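Local coordinates for protein ubiquitin-conjugating enzyme E2-21 kDa (Pichia angusta, PDB 5NL8) that catalyses the covalent attachment of ubiquitin to other proteins as a peroxisomal E2 conjugating enzyme, probably through a cysteine thioester, and is probably essential for peroxisome biogenesis, at residues A[7-21]-A[33-46]. Sequence-based numbering, arbitrary orientation.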
loop_
_atom_site.group_PDB
_atom_site.type_symbol
_atom_site.label_atom_id
_atom_site.label_comp_id
_atom_site.label_asym_id
_atom_site.label_seq_id
_atom_site.Cartn_x
_atom_site.Cartn_y
_atom_site.Cartn_z
ATOM N N GLU A 7 1.498 -11.082 -20.254
ATOM C CA GLU A 7 2.302 -11.803 -19.276
ATOM C C GLU A 7 3.774 -11.445 -19.427
ATOM O O GLU A 7 4.507 -11.346 -18.439
ATOM C CB GLU A 7 2.110 -13.313 -19.427
ATOM C CG GLU A 7 0.793 -13.833 -18.868
ATOM C CD GLU A 7 0.600 -15.315 -19.118
ATOM O OE1 GLU A 7 0.328 -15.692 -20.277
ATOM O OE2 GLU A 7 0.721 -16.104 -18.157
ATOM N N LYS A 8 4.204 -11.250 -20.669
ATOM C CA LYS A 8 5.582 -10.876 -20.951
ATOM C C LYS A 8 5.887 -9.501 -20.369
ATOM O O LYS A 8 6.933 -9.288 -19.753
ATOM C CB LYS A 8 5.841 -10.894 -22.458
ATOM C CG LYS A 8 7.264 -11.250 -22.839
ATOM C CD LYS A 8 7.450 -11.218 -24.344
ATOM C CE LYS A 8 8.642 -10.361 -24.742
ATOM N NZ LYS A 8 8.523 -8.962 -24.245
ATOM N N ARG A 9 4.955 -8.575 -20.565
ATOM C CA ARG A 9 5.071 -7.224 -20.020
ATOM C C ARG A 9 5.132 -7.243 -18.495
ATOM O O ARG A 9 6.017 -6.634 -17.889
ATOM C CB ARG A 9 3.897 -6.359 -20.481
ATOM C CG ARG A 9 4.067 -4.880 -20.191
ATOM C CD ARG A 9 2.892 -4.077 -20.721
ATOM N NE ARG A 9 3.188 -2.647 -20.780
ATOM C CZ ARG A 9 2.935 -1.788 -19.797
ATOM N NH1 ARG A 9 2.381 -2.211 -18.670
ATOM N NH2 ARG A 9 3.239 -0.505 -19.940
ATOM N N LEU A 10 4.185 -7.956 -17.887
ATOM C CA LEU A 10 4.119 -8.073 -16.433
ATOM C C LEU A 10 5.405 -8.658 -15.862
ATOM O O LEU A 10 5.930 -8.175 -14.851
ATOM C CB LEU A 10 2.922 -8.934 -16.022
ATOM C CG LEU A 10 1.559 -8.246 -16.107
ATOM C CD1 LEU A 10 0.440 -9.270 -16.193
ATOM C CD2 LEU A 10 1.354 -7.325 -14.914
ATOM N N LEU A 11 5.914 -9.694 -16.522
ATOM C CA LEU A 11 7.162 -10.311 -16.102
ATOM C C LEU A 11 8.311 -9.313 -16.192
ATOM O O LEU A 11 9.099 -9.185 -15.256
ATOM C CB LEU A 11 7.468 -11.549 -16.944
ATOM C CG LEU A 11 8.819 -12.210 -16.655
ATOM C CD1 LEU A 11 8.876 -12.733 -15.229
ATOM C CD2 LEU A 11 9.099 -13.326 -17.649
ATOM N N LYS A 12 8.391 -8.599 -17.310
ATOM C CA LYS A 12 9.464 -7.628 -17.508
ATOM C C LYS A 12 9.447 -6.565 -16.413
ATOM O O LYS A 12 10.487 -6.227 -15.848
ATOM C CB LYS A 12 9.352 -6.968 -18.882
ATOM C CG LYS A 12 10.593 -6.192 -19.292
ATOM C CD LYS A 12 10.581 -5.867 -20.776
ATOM C CE LYS A 12 10.397 -7.122 -21.611
ATOM N NZ LYS A 12 11.698 -7.776 -21.911
ATOM N N GLU A 13 8.262 -6.054 -16.103
ATOM C CA GLU A 13 8.127 -5.048 -15.052
ATOM C C GLU A 13 8.543 -5.597 -13.686
ATOM O O GLU A 13 9.247 -4.923 -12.915
ATOM C CB GLU A 13 6.689 -4.533 -14.988
ATOM C CG GLU A 13 6.221 -3.833 -16.250
ATOM C CD GLU A 13 4.774 -3.387 -16.159
ATOM O OE1 GLU A 13 4.234 -3.335 -15.033
ATOM O OE2 GLU A 13 4.174 -3.088 -17.212
ATOM N N TYR A 14 8.106 -6.822 -13.399
ATOM C CA TYR A 14 8.447 -7.491 -12.146
ATOM C C TYR A 14 9.959 -7.621 -11.988
ATOM O O TYR A 14 10.514 -7.287 -10.938
ATOM C CB TYR A 14 7.784 -8.871 -12.081
ATOM C CG TYR A 14 8.160 -9.708 -10.873
ATOM C CD1 TYR A 14 8.262 -9.142 -9.607
ATOM C CD2 TYR A 14 8.393 -11.073 -10.997
ATOM C CE1 TYR A 14 8.600 -9.911 -8.504
ATOM C CE2 TYR A 14 8.728 -11.849 -9.898
ATOM C CZ TYR A 14 8.830 -11.262 -8.654
ATOM O OH TYR A 14 9.166 -12.030 -7.561
ATOM N N ARG A 15 10.620 -8.101 -13.037
ATOM C CA ARG A 15 12.069 -8.246 -13.024
ATOM C C ARG A 15 12.754 -6.891 -12.879
ATOM O O ARG A 15 13.772 -6.769 -12.191
ATOM C CB ARG A 15 12.551 -8.950 -14.291
ATOM C CG ARG A 15 12.030 -10.372 -14.459
ATOM C CD ARG A 15 12.776 -11.114 -15.558
ATOM N NE ARG A 15 14.184 -11.310 -15.220
ATOM C CZ ARG A 15 15.176 -10.532 -15.646
ATOM N NH1 ARG A 15 14.923 -9.502 -16.446
ATOM N NH2 ARG A 15 16.424 -10.791 -15.282
ATOM N N ALA A 16 12.189 -5.874 -13.523
ATOM C CA ALA A 16 12.720 -4.520 -13.414
ATOM C C ALA A 16 12.714 -4.056 -11.960
ATOM O O ALA A 16 13.684 -3.458 -11.493
ATOM C CB ALA A 16 11.926 -3.560 -14.284
ATOM N N VAL A 17 11.627 -4.345 -11.246
ATOM C CA VAL A 17 11.539 -3.997 -9.824
ATOM C C VAL A 17 12.500 -4.827 -8.959
ATOM O O VAL A 17 13.177 -4.286 -8.072
ATOM C CB VAL A 17 10.097 -4.173 -9.297
ATOM C CG1 VAL A 17 10.066 -4.147 -7.774
ATOM C CG2 VAL A 17 9.192 -3.097 -9.869
ATOM N N LYS A 18 12.559 -6.132 -9.223
ATOM C CA LYS A 18 13.469 -7.030 -8.505
ATOM C C LYS A 18 14.928 -6.601 -8.613
ATOM O O LYS A 18 15.678 -6.680 -7.638
ATOM C CB LYS A 18 13.340 -8.466 -9.021
ATOM C CG LYS A 18 12.067 -9.181 -8.626
ATOM C CD LYS A 18 12.082 -10.619 -9.133
ATOM C CE LYS A 18 13.084 -11.472 -8.367
ATOM N NZ LYS A 18 13.066 -12.894 -8.815
ATOM N N LYS A 19 15.330 -6.170 -9.805
ATOM C CA LYS A 19 16.701 -5.725 -10.040
ATOM C C LYS A 19 17.044 -4.525 -9.165
ATOM O O LYS A 19 18.093 -4.490 -8.520
ATOM C CB LYS A 19 16.903 -5.382 -11.520
ATOM C CG LYS A 19 17.894 -4.251 -11.790
ATOM C CD LYS A 19 19.341 -4.681 -11.584
ATOM C CE LYS A 19 20.302 -3.559 -11.955
ATOM N NZ LYS A 19 21.324 -3.316 -10.898
ATOM N N GLU A 20 16.146 -3.546 -9.148
ATOM C CA GLU A 20 16.351 -2.332 -8.375
ATOM C C GLU A 20 16.334 -2.622 -6.881
ATOM O O GLU A 20 17.018 -1.956 -6.107
ATOM C CB GLU A 20 15.282 -1.295 -8.724
ATOM C CG GLU A 20 15.214 -0.953 -10.205
ATOM C CD GLU A 20 16.368 -0.078 -10.660
ATOM O OE1 GLU A 20 16.682 0.909 -9.960
ATOM O OE2 GLU A 20 16.965 -0.378 -11.718
ATOM N N LEU A 21 15.561 -3.624 -6.479
ATOM C CA LEU A 21 15.418 -3.940 -5.059
ATOM C C LEU A 21 16.655 -4.594 -4.427
ATOM O O LEU A 21 17.058 -4.220 -3.331
ATOM C CB LEU A 21 14.202 -4.840 -4.841
ATOM C CG LEU A 21 12.850 -4.128 -4.743
ATOM C CD1 LEU A 21 11.727 -5.142 -4.596
ATOM C CD2 LEU A 21 12.840 -3.135 -3.586
ATOM N N ILE A 33 8.978 1.519 -1.894
ATOM C CA ILE A 33 8.765 0.122 -2.252
ATOM C C ILE A 33 9.738 -0.771 -1.494
ATOM O O ILE A 33 10.954 -0.594 -1.584
ATOM C CB ILE A 33 8.940 -0.111 -3.759
ATOM C CG1 ILE A 33 7.967 0.760 -4.550
ATOM C CG2 ILE A 33 8.740 -1.579 -4.098
ATOM C CD1 ILE A 33 8.129 0.633 -6.047
ATOM N N VAL A 34 9.201 -1.731 -0.749
ATOM C CA VAL A 34 10.034 -2.629 0.039
ATOM C C VAL A 34 10.063 -4.034 -0.556
ATOM O O VAL A 34 11.119 -4.664 -0.607
ATOM C CB VAL A 34 9.561 -2.699 1.498
ATOM C CG1 VAL A 34 10.409 -3.686 2.293
ATOM C CG2 VAL A 34 9.617 -1.316 2.132
ATOM N N ASP A 35 8.916 -4.526 -1.013
ATOM C CA ASP A 35 8.889 -5.858 -1.622
ATOM C C ASP A 35 7.763 -6.008 -2.644
ATOM O O ASP A 35 6.806 -5.231 -2.647
ATOM C CB ASP A 35 8.764 -6.933 -0.536
ATOM C CG ASP A 35 9.181 -8.314 -1.024
ATOM O OD1 ASP A 35 9.814 -8.404 -2.099
ATOM O OD2 ASP A 35 8.880 -9.308 -0.328
ATOM N N LEU A 36 7.895 -7.012 -3.511
ATOM C CA LEU A 36 6.901 -7.312 -4.540
ATOM C C LEU A 36 7.074 -8.737 -5.066
ATOM O O LEU A 36 8.185 -9.140 -5.400
ATOM C CB LEU A 36 7.008 -6.314 -5.698
ATOM C CG LEU A 36 6.149 -6.583 -6.939
ATOM C CD1 LEU A 36 4.672 -6.350 -6.643
ATOM C CD2 LEU A 36 6.599 -5.722 -8.110
ATOM N N HIS A 37 5.983 -9.499 -5.142
ATOM C CA HIS A 37 6.040 -10.849 -5.714
ATOM C C HIS A 37 4.644 -11.391 -6.007
ATOM O O HIS A 37 3.668 -10.933 -5.423
ATOM C CB HIS A 37 6.794 -11.809 -4.780
ATOM C CG HIS A 37 6.182 -11.948 -3.423
ATOM N ND1 HIS A 37 5.201 -12.877 -3.140
ATOM C CD2 HIS A 37 6.415 -11.284 -2.269
ATOM C CE1 HIS A 37 4.856 -12.772 -1.873
ATOM N NE2 HIS A 37 5.575 -11.814 -1.316
ATOM N N PRO A 38 4.543 -12.364 -6.931
ATOM C CA PRO A 38 3.237 -12.962 -7.228
ATOM C C PRO A 38 2.537 -13.488 -5.981
ATOM O O PRO A 38 3.187 -14.036 -5.089
ATOM C CB PRO A 38 3.588 -14.109 -8.180
ATOM C CG PRO A 38 4.832 -13.653 -8.859
ATOM C CD PRO A 38 5.601 -12.884 -7.816
ATOM N N LEU A 39 1.221 -13.303 -5.920
ATOM C CA LEU A 39 0.443 -13.754 -4.777
ATOM C C LEU A 39 0.507 -15.272 -4.648
ATOM O O LEU A 39 0.733 -15.802 -3.559
ATOM C CB LEU A 39 -1.010 -13.295 -4.899
ATOM C CG LEU A 39 -1.829 -13.375 -3.609
ATOM C CD1 LEU A 39 -1.457 -12.245 -2.660
ATOM C CD2 LEU A 39 -3.320 -13.368 -3.913
ATOM N N GLU A 40 0.305 -15.969 -5.762
ATOM C CA GLU A 40 0.413 -17.422 -5.774
ATOM C C GLU A 40 1.367 -17.883 -6.875
ATOM O O GLU A 40 2.584 -17.830 -6.702
ATOM C CB GLU A 40 -0.969 -18.068 -5.938
ATOM C CG GLU A 40 -1.879 -17.867 -4.722
ATOM C CD GLU A 40 -3.174 -18.672 -4.788
ATOM O OE1 GLU A 40 -3.275 -19.592 -5.624
ATOM O OE2 GLU A 40 -4.091 -18.384 -3.990
ATOM N N ASP A 41 0.819 -18.326 -8.003
ATOM C CA ASP A 41 1.636 -18.848 -9.099
ATOM C C ASP A 41 1.322 -18.172 -10.435
ATOM O O ASP A 41 1.690 -18.678 -11.494
ATOM C CB ASP A 41 1.439 -20.360 -9.225
ATOM C CG ASP A 41 -0.010 -20.737 -9.497
ATOM O OD1 ASP A 41 -0.902 -19.909 -9.205
ATOM O OD2 ASP A 41 -0.260 -21.854 -10.008
ATOM N N GLY A 42 0.643 -17.029 -10.381
ATOM C CA GLY A 42 0.242 -16.324 -11.585
ATOM C C GLY A 42 0.694 -14.877 -11.594
ATOM O O GLY A 42 1.024 -14.312 -10.550
ATOM N N LEU A 43 0.694 -14.272 -12.777
ATOM C CA LEU A 43 1.198 -12.915 -12.953
ATOM C C LEU A 43 0.096 -11.863 -12.842
ATOM O O LEU A 43 0.338 -10.679 -13.070
ATOM C CB LEU A 43 1.895 -12.790 -14.310
ATOM C CG LEU A 43 3.197 -13.578 -14.477
ATOM C CD1 LEU A 43 3.591 -13.672 -15.943
ATOM C CD2 LEU A 43 4.315 -12.938 -13.669
ATOM N N PHE A 44 -1.109 -12.297 -12.492
ATOM C CA PHE A 44 -2.264 -11.405 -12.477
ATOM C C PHE A 44 -2.752 -11.078 -11.069
ATOM O O PHE A 44 -3.726 -10.344 -10.900
ATOM C CB PHE A 44 -3.403 -12.012 -13.294
ATOM C CG PHE A 44 -3.160 -11.973 -14.773
ATOM C CD1 PHE A 44 -2.484 -13.001 -15.404
ATOM C CD2 PHE A 44 -3.590 -10.897 -15.530
ATOM C CE1 PHE A 44 -2.251 -12.962 -16.765
ATOM C CE2 PHE A 44 -3.362 -10.850 -16.890
ATOM C CZ PHE A 44 -2.691 -11.885 -17.510
ATOM N N ARG A 45 -2.077 -11.623 -10.064
ATOM C CA ARG A 45 -2.327 -11.237 -8.682
ATOM C C ARG A 45 -1.005 -11.121 -7.929
ATOM O O ARG A 45 -0.184 -12.039 -7.951
ATOM C CB ARG A 45 -3.268 -12.231 -7.996
ATOM C CG ARG A 45 -4.718 -12.111 -8.459
ATOM C CD ARG A 45 -5.619 -13.141 -7.809
ATOM N NE ARG A 45 -5.974 -12.786 -6.438
ATOM C CZ ARG A 45 -6.502 -13.633 -5.559
ATOM N NH1 ARG A 45 -6.732 -14.894 -5.902
ATOM N NH2 ARG A 45 -6.794 -13.221 -4.333
ATOM N N TRP A 46 -0.819 -9.980 -7.268
ATOM C CA TRP A 46 0.449 -9.611 -6.646
ATOM C C TRP A 46 0.338 -9.242 -5.173
ATOM O O TRP A 46 -0.666 -8.696 -4.727
ATOM C CB TRP A 46 1.069 -8.428 -7.393
ATOM C CG TRP A 46 1.356 -8.732 -8.808
ATOM C CD1 TRP A 46 0.489 -8.652 -9.858
ATOM C CD2 TRP A 46 2.597 -9.192 -9.347
ATOM N NE1 TRP A 46 1.116 -9.030 -11.019
ATOM C CE2 TRP A 46 2.415 -9.364 -10.732
ATOM C CE3 TRP A 46 3.849 -9.470 -8.789
ATOM C CZ2 TRP A 46 3.434 -9.803 -11.570
ATOM C CZ3 TRP A 46 4.860 -9.909 -9.623
ATOM C CH2 TRP A 46 4.647 -10.071 -10.998
#
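Y14 reaches from helix 7-21 to W46 and to L36, H37 and P38 of strand 33-38. With CG anti to the backbone N (chi1 175°), the ring runs out toward H37 and P38, one face turned to W46. CB rests against W46, 3.5 Å from its CH2. CG and CD1 each lie 3.5 Å from CZ3 of the indole, which brings its edge to the face of Y14 in a T-shaped pair, ring planes 62° apart; CD of K18 covers the opposite face. CE1 meets the backbone O of L36 at the ring's edge, 3.2 Å away. CZ and OH finish against CD of P38; OH also touches CB of H37. Cut back to an alanine, this position is likely to leave the edge of W46 without a ring face and to open a gap beside P38 and the L36 carbonyl.

Near the helix N-terminus, CD1 of L10 sits over the face of the F44 ring, 4.3 Å from its centroid, and packs 3.4 Å from the backbone O of L43. That same O accepts a weak hydrogen bond from W46 NE1. CD1 of L43 lies against CB of E7. At the other end, V17 CG1 meets L36 CD2 at 3.8 Å, while L21 CD2 lies on the backbone O of I33.

Helix and strand 33-38 run roughly antiparallel, at 146°, as the N-terminal helix of the UBC fold packs beside its sheet. Apolar surfaces join the two segments without a polar bond, so the attachment probably rests on shape and burial; polar groups such as E13 find partners elsewhere in the chain.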